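Local coordinates for protein exosome complex component Rrp42 (PDB 2WNR) that serves as a probably non-catalytic component of the archaeal RNA-degrading exosome and is thought to help structure the Rrp41 active site, at residues Ile60-Val64 with Leu137-Leu141; Phe151-Leu156 with Ala193-Thr197. All blocks are in the same frame, centred on the assembly; numbering follows the deposited sequence.

Overall arrangement
Helix 150-164 ties the two contacts together: it covers one face of interaction 1 and supplies one side of interaction 2. Interaction 1 pairs two neighbouring strands of the larger mixed sheet; interaction 2 packs the start of the helix against strand 193-201, an inner strand of a four-stranded antiparallel sheet. Their centres are about 14 Å apart, and they meet directly by plain packing: Ile60 CD1 lies 3.5 Å from Ala154 N, and Leu141 CD2 lies 3.9 Å from Ala154 CB. Strand 133-145 leads into the helix, so the chain passes from one contact to the next. Asp140 of interaction 1 also reaches the chain of another protein, whereas no other chain touches interaction 2.

Interaction 1. Residues Ile60-Val64 with Leu137-Leu141; sequences IIVGV and LFLDL
Gly63 and Asp140 face each other as a hydrogen-bonded antiparallel pair and exchange both of their backbone bonds. Gly63 N gives its hydrogen to Asp140 O at 3.0 Å, while Asp140 N returns the bond to Gly63 O at 3.0 Å. The flanking pairs, Val62 with Leu141 and Val64 with Leu139, are non-hydrogen-bonded; there Val62 CA makes a C-H contact with Asp140 O at 3.3 Å.

From CB outward, Val62 first meets backbone and then side chain. Its CB stands 3.9 Å from Asp140 O, and the two methyls then divide the work. CG1, trans to the backbone N (chi1 175°), is 3.7 Å from the same Asp140 O and 4.2 Å from Leu141 CD1, whereas CG2, the methyl beside the backbone N, lies 3.9 Å from Leu141 CG. The two side chains run side by side. Val64 and Leu139 also lie alongside each other, but here it is Val64 CG1 that meets Leu139 CD1, at 3.9 Å.

These four residues share the face turned to helix 150-164, where Val62 and Val64 pack on Ala161. Asp140 points to the opposite face, and its OD1 forms a salt bridge outside this strand pair, with a basic side chain on the chain of another protein. One apolar face under a helix and one meeting a partner protein fit the central sheet of an RNase PH-family subunit.

Interaction 2. Residues Phe151-Leu156 with Ala193-Thr197; sequences FDAAVL and ALMCT
Asp152 OD2 is gripped by two N-H groups, the backbone N of Thr197 at 2.7 Å and the side-chain ND2 of Asn149. The backbone donor comes in on the syn lone pair, the side of the other oxygen. That oxygen, OD1, accepts the hydroxyl of Thr197, with OG1 2.6 Å away and 42° out of the carboxylate plane. Thr197 thus holds both oxygens of one carboxylate, and its OG1 also hydrogen-bonds Ser222 OG on the neighbouring strand. A water joins the backbones a little further along, donating to Asp152 O at 3.0 Å and accepting from Met195 N.

Residues 151-156 of the helix run antiparallel to 193-197, at 171°, as one layer against the four-stranded antiparallel sheet, linking the sequence ranges of the two 3' exoribonuclease family domains.

Apolar side chains fill the rest of the interface. Val155 and Met195 cross at about a right angle; with chi1 (-178°) and chi2 both extended, the methionine chain reaches out to put SD 3.8 Å from Val155 CG2, and SD also faces Phe151 CB at 4.2 Å. Beyond them, Leu194 CD2 meets Leu156 CD1 at 3.9 Å, and Leu194 also packs on Val258 and Leu261 of helix 244-268.

Interaction 1. Residues Ile60-Val64 with Leu137-Leu141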
loop_
_atom_site.group_PDB
_atom_site.type_symbol
_atom_site.label_atom_id
_atom_site.label_comp_id
_atom_site.label_asym_id
_atom_site.label_seq_id
_atom_site.Cartn_x
_atom_site.Cartn_y
_atom_site.Cartn_z
ATOM N N ILE A 60 -15.971 -1.932 23.412
ATOM C CA ILE A 60 -16.013 -2.101 21.969
ATOM C C ILE A 60 -17.311 -1.513 21.433
ATOM O O ILE A 60 -18.385 -1.768 21.970
ATOM C CB ILE A 60 -15.911 -3.602 21.557
ATOM C CG1 ILE A 60 -14.521 -4.156 21.870
ATOM C CG2 ILE A 60 -16.215 -3.801 20.068
ATOM C CD1 ILE A 60 -14.374 -5.622 21.560
ATOM N N ILE A 61 -17.202 -0.717 20.378
ATOM C CA ILE A 61 -18.363 -0.259 19.639
ATOM C C ILE A 61 -18.419 -0.944 18.277
ATOM O O ILE A 61 -17.425 -0.995 17.561
ATOM C CB ILE A 61 -18.345 1.251 19.467
ATOM C CG1 ILE A 61 -18.518 1.923 20.833
ATOM C CG2 ILE A 61 -19.431 1.692 18.481
ATOM C CD1 ILE A 61 -18.095 3.349 20.853
ATOM N N VAL A 62 -19.578 -1.488 17.937
ATOM C CA VAL A 62 -19.746 -2.158 16.660
ATOM C C VAL A 62 -20.816 -1.460 15.843
ATOM O O VAL A 62 -21.864 -1.106 16.359
ATOM C CB VAL A 62 -20.094 -3.659 16.832
ATOM C CG1 VAL A 62 -20.387 -4.311 15.488
ATOM C CG2 VAL A 62 -18.967 -4.391 17.527
ATOM N N GLY A 63 -20.540 -1.252 14.566
ATOM C CA GLY A 63 -21.545 -0.745 13.654
ATOM C C GLY A 63 -21.803 -1.753 12.552
ATOM O O GLY A 63 -20.887 -2.458 12.115
ATOM N N VAL A 64 -23.056 -1.826 12.113
ATOM C CA VAL A 64 -23.430 -2.676 10.994
ATOM C C VAL A 64 -23.924 -1.774 9.867
ATOM O O VAL A 64 -24.911 -1.055 10.029
ATOM C CB VAL A 64 -24.519 -3.716 11.370
ATOM C CG1 VAL A 64 -24.807 -4.625 10.183
ATOM C CG2 VAL A 64 -24.104 -4.551 12.560
ATOM N N LEU A 137 -23.230 -6.891 4.383
ATOM C CA LEU A 137 -23.213 -6.409 5.760
ATOM C C LEU A 137 -21.790 -6.160 6.225
ATOM O O LEU A 137 -21.049 -7.111 6.464
ATOM C CB LEU A 137 -23.870 -7.438 6.678
ATOM C CG LEU A 137 -25.357 -7.401 7.015
ATOM C CD1 LEU A 137 -26.240 -6.853 5.908
ATOM C CD2 LEU A 137 -25.791 -8.802 7.412
ATOM N N PHE A 138 -21.406 -4.891 6.342
ATOM C CA PHE A 138 -20.094 -4.545 6.909
ATOM C C PHE A 138 -20.181 -4.500 8.424
ATOM O O PHE A 138 -20.720 -3.563 9.001
ATOM C CB PHE A 138 -19.582 -3.202 6.381
ATOM C CG PHE A 138 -19.133 -3.240 4.949
ATOM C CD1 PHE A 138 -17.811 -3.537 4.630
ATOM C CD2 PHE A 138 -20.026 -2.973 3.913
ATOM C CE1 PHE A 138 -17.383 -3.573 3.292
ATOM C CE2 PHE A 138 -19.604 -3.003 2.587
ATOM C CZ PHE A 138 -18.274 -3.306 2.283
ATOM N N LEU A 139 -19.674 -5.537 9.067
ATOM C CA LEU A 139 -19.544 -5.542 10.510
ATOM C C LEU A 139 -18.215 -4.877 10.872
ATOM O O LEU A 139 -17.153 -5.404 10.551
ATOM C CB LEU A 139 -19.601 -6.975 11.032
ATOM C CG LEU A 139 -20.957 -7.677 11.161
ATOM C CD1 LEU A 139 -21.945 -7.318 10.064
ATOM C CD2 LEU A 139 -20.751 -9.170 11.179
ATOM N N ASP A 140 -18.285 -3.712 11.510
ATOM C CA ASP A 140 -17.090 -2.958 11.887
ATOM C C ASP A 140 -16.918 -2.841 13.408
ATOM O O ASP A 140 -17.727 -2.219 14.102
ATOM C CB ASP A 140 -17.087 -1.581 11.223
ATOM C CG ASP A 140 -16.698 -1.646 9.760
ATOM O OD1 ASP A 140 -15.552 -2.078 9.480
ATOM O OD2 ASP A 140 -17.527 -1.255 8.897
ATOM N N LEU A 141 -15.858 -3.456 13.918
ATOM C CA LEU A 141 -15.616 -3.516 15.348
ATOM C C LEU A 141 -14.597 -2.458 15.716
ATOM O O LEU A 141 -13.496 -2.431 15.174
ATOM C CB LEU A 141 -15.118 -4.913 15.747
ATOM C CG LEU A 141 -16.057 -6.130 15.697
ATOM C CD1 LEU A 141 -16.844 -6.237 14.408
ATOM C CD2 LEU A 141 -15.267 -7.420 15.921
#

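Interaction 2. Residues Phe151-Leu156 with Ala193-Thr197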
loop_
_atom_site.group_PDB
_atom_site.type_symbol
_atom_site.label_atom_id
_atom_site.label_comp_id
_atom_site.label_asym_id
_atom_site.label_seq_id
_atom_site.Cartn_x
_atom_site.Cartn_y
_atom_site.Cartn_z
ATOM N N PHE A 151 -12.147 -10.925 22.584
ATOM C CA PHE A 151 -12.991 -11.867 21.855
ATOM C C PHE A 151 -14.436 -11.909 22.357
ATOM O O PHE A 151 -15.382 -11.811 21.555
ATOM C CB PHE A 151 -12.384 -13.274 21.886
ATOM C CG PHE A 151 -10.988 -13.334 21.368
ATOM C CD1 PHE A 151 -10.743 -13.604 20.024
ATOM C CD2 PHE A 151 -9.910 -13.115 22.219
ATOM C CE1 PHE A 151 -9.442 -13.648 19.532
ATOM C CE2 PHE A 151 -8.600 -13.158 21.737
ATOM C CZ PHE A 151 -8.368 -13.422 20.391
ATOM N N ASP A 152 -14.596 -12.059 23.675
ATOM C CA ASP A 152 -15.923 -12.232 24.259
ATOM C C ASP A 152 -16.713 -10.948 24.132
ATOM O O ASP A 152 -17.891 -10.984 23.793
ATOM C CB ASP A 152 -15.825 -12.683 25.711
ATOM C CG ASP A 152 -15.117 -14.017 25.862
ATOM O OD1 ASP A 152 -14.781 -14.636 24.832
ATOM O OD2 ASP A 152 -14.901 -14.456 27.016
ATOM N N ALA A 153 -16.039 -9.823 24.370
ATOM C CA ALA A 153 -16.612 -8.490 24.190
ATOM C C ALA A 153 -16.982 -8.233 22.730
ATOM O O ALA A 153 -18.038 -7.663 22.444
ATOM C CB ALA A 153 -15.650 -7.431 24.681
ATOM N N ALA A 154 -16.115 -8.675 21.816
ATOM C CA ALA A 154 -16.317 -8.467 20.383
ATOM C C ALA A 154 -17.511 -9.248 19.867
ATOM O O ALA A 154 -18.382 -8.685 19.213
ATOM C CB ALA A 154 -15.063 -8.805 19.602
ATOM N N VAL A 155 -17.562 -10.534 20.179
ATOM C CA VAL A 155 -18.659 -11.388 19.721
ATOM C C VAL A 155 -19.985 -10.869 20.277
ATOM O O VAL A 155 -20.995 -10.805 19.572
ATOM C CB VAL A 155 -18.434 -12.866 20.129
ATOM C CG1 VAL A 155 -19.694 -13.684 19.923
ATOM C CG2 VAL A 155 -17.275 -13.457 19.340
ATOM N N LEU A 156 -19.954 -10.477 21.545
ATOM C CA LEU A 156 -21.133 -9.982 22.232
ATOM C C LEU A 156 -21.680 -8.719 21.561
ATOM O O LEU A 156 -22.885 -8.604 21.344
ATOM C CB LEU A 156 -20.795 -9.721 23.699
ATOM C CG LEU A 156 -21.897 -9.436 24.721
ATOM C CD1 LEU A 156 -23.171 -10.258 24.478
ATOM C CD2 LEU A 156 -21.349 -9.707 26.105
ATOM N N ALA A 193 -25.447 -17.077 18.902
ATOM C CA ALA A 193 -24.281 -17.763 19.426
ATOM C C ALA A 193 -23.422 -16.728 20.141
ATOM O O ALA A 193 -23.382 -15.561 19.737
ATOM C CB ALA A 193 -23.511 -18.413 18.310
ATOM N N LEU A 194 -22.757 -17.139 21.213
ATOM C CA LEU A 194 -21.823 -16.252 21.901
ATOM C C LEU A 194 -20.547 -16.998 22.274
ATOM O O LEU A 194 -20.457 -18.215 22.081
ATOM C CB LEU A 194 -22.468 -15.601 23.132
ATOM C CG LEU A 194 -23.556 -14.540 22.904
ATOM C CD1 LEU A 194 -24.114 -14.060 24.227
ATOM C CD2 LEU A 194 -23.069 -13.353 22.071
ATOM N N MET A 195 -19.579 -16.268 22.830
ATOM C CA MET A 195 -18.249 -16.806 23.036
ATOM C C MET A 195 -17.695 -16.604 24.442
ATOM O O MET A 195 -17.844 -15.538 25.054
ATOM C CB MET A 195 -17.305 -16.199 22.008
ATOM C CG MET A 195 -15.884 -16.703 22.055
ATOM S SD MET A 195 -14.997 -16.232 20.557
ATOM C CE MET A 195 -15.736 -17.366 19.368
ATOM N N CYS A 196 -17.040 -17.652 24.931
ATOM C CA CYS A 196 -16.319 -17.628 26.191
ATOM C C CYS A 196 -14.834 -17.838 25.937
ATOM O O CYS A 196 -14.451 -18.781 25.241
ATOM C CB CYS A 196 -16.834 -18.736 27.094
ATOM S SG CYS A 196 -18.497 -18.482 27.694
ATOM N N THR A 197 -14.006 -16.955 26.496
ATOM C CA THR A 197 -12.558 -17.076 26.410
ATOM C C THR A 197 -11.996 -17.410 27.780
ATOM O O THR A 197 -12.339 -16.769 28.774
ATOM C CB THR A 197 -11.902 -15.783 25.890
ATOM O OG1 THR A 197 -12.345 -15.534 24.554
ATOM C CG2 THR A 197 -10.393 -15.912 25.859
HETATM O O HOH W 1 -19.357 -13.573 23.638
#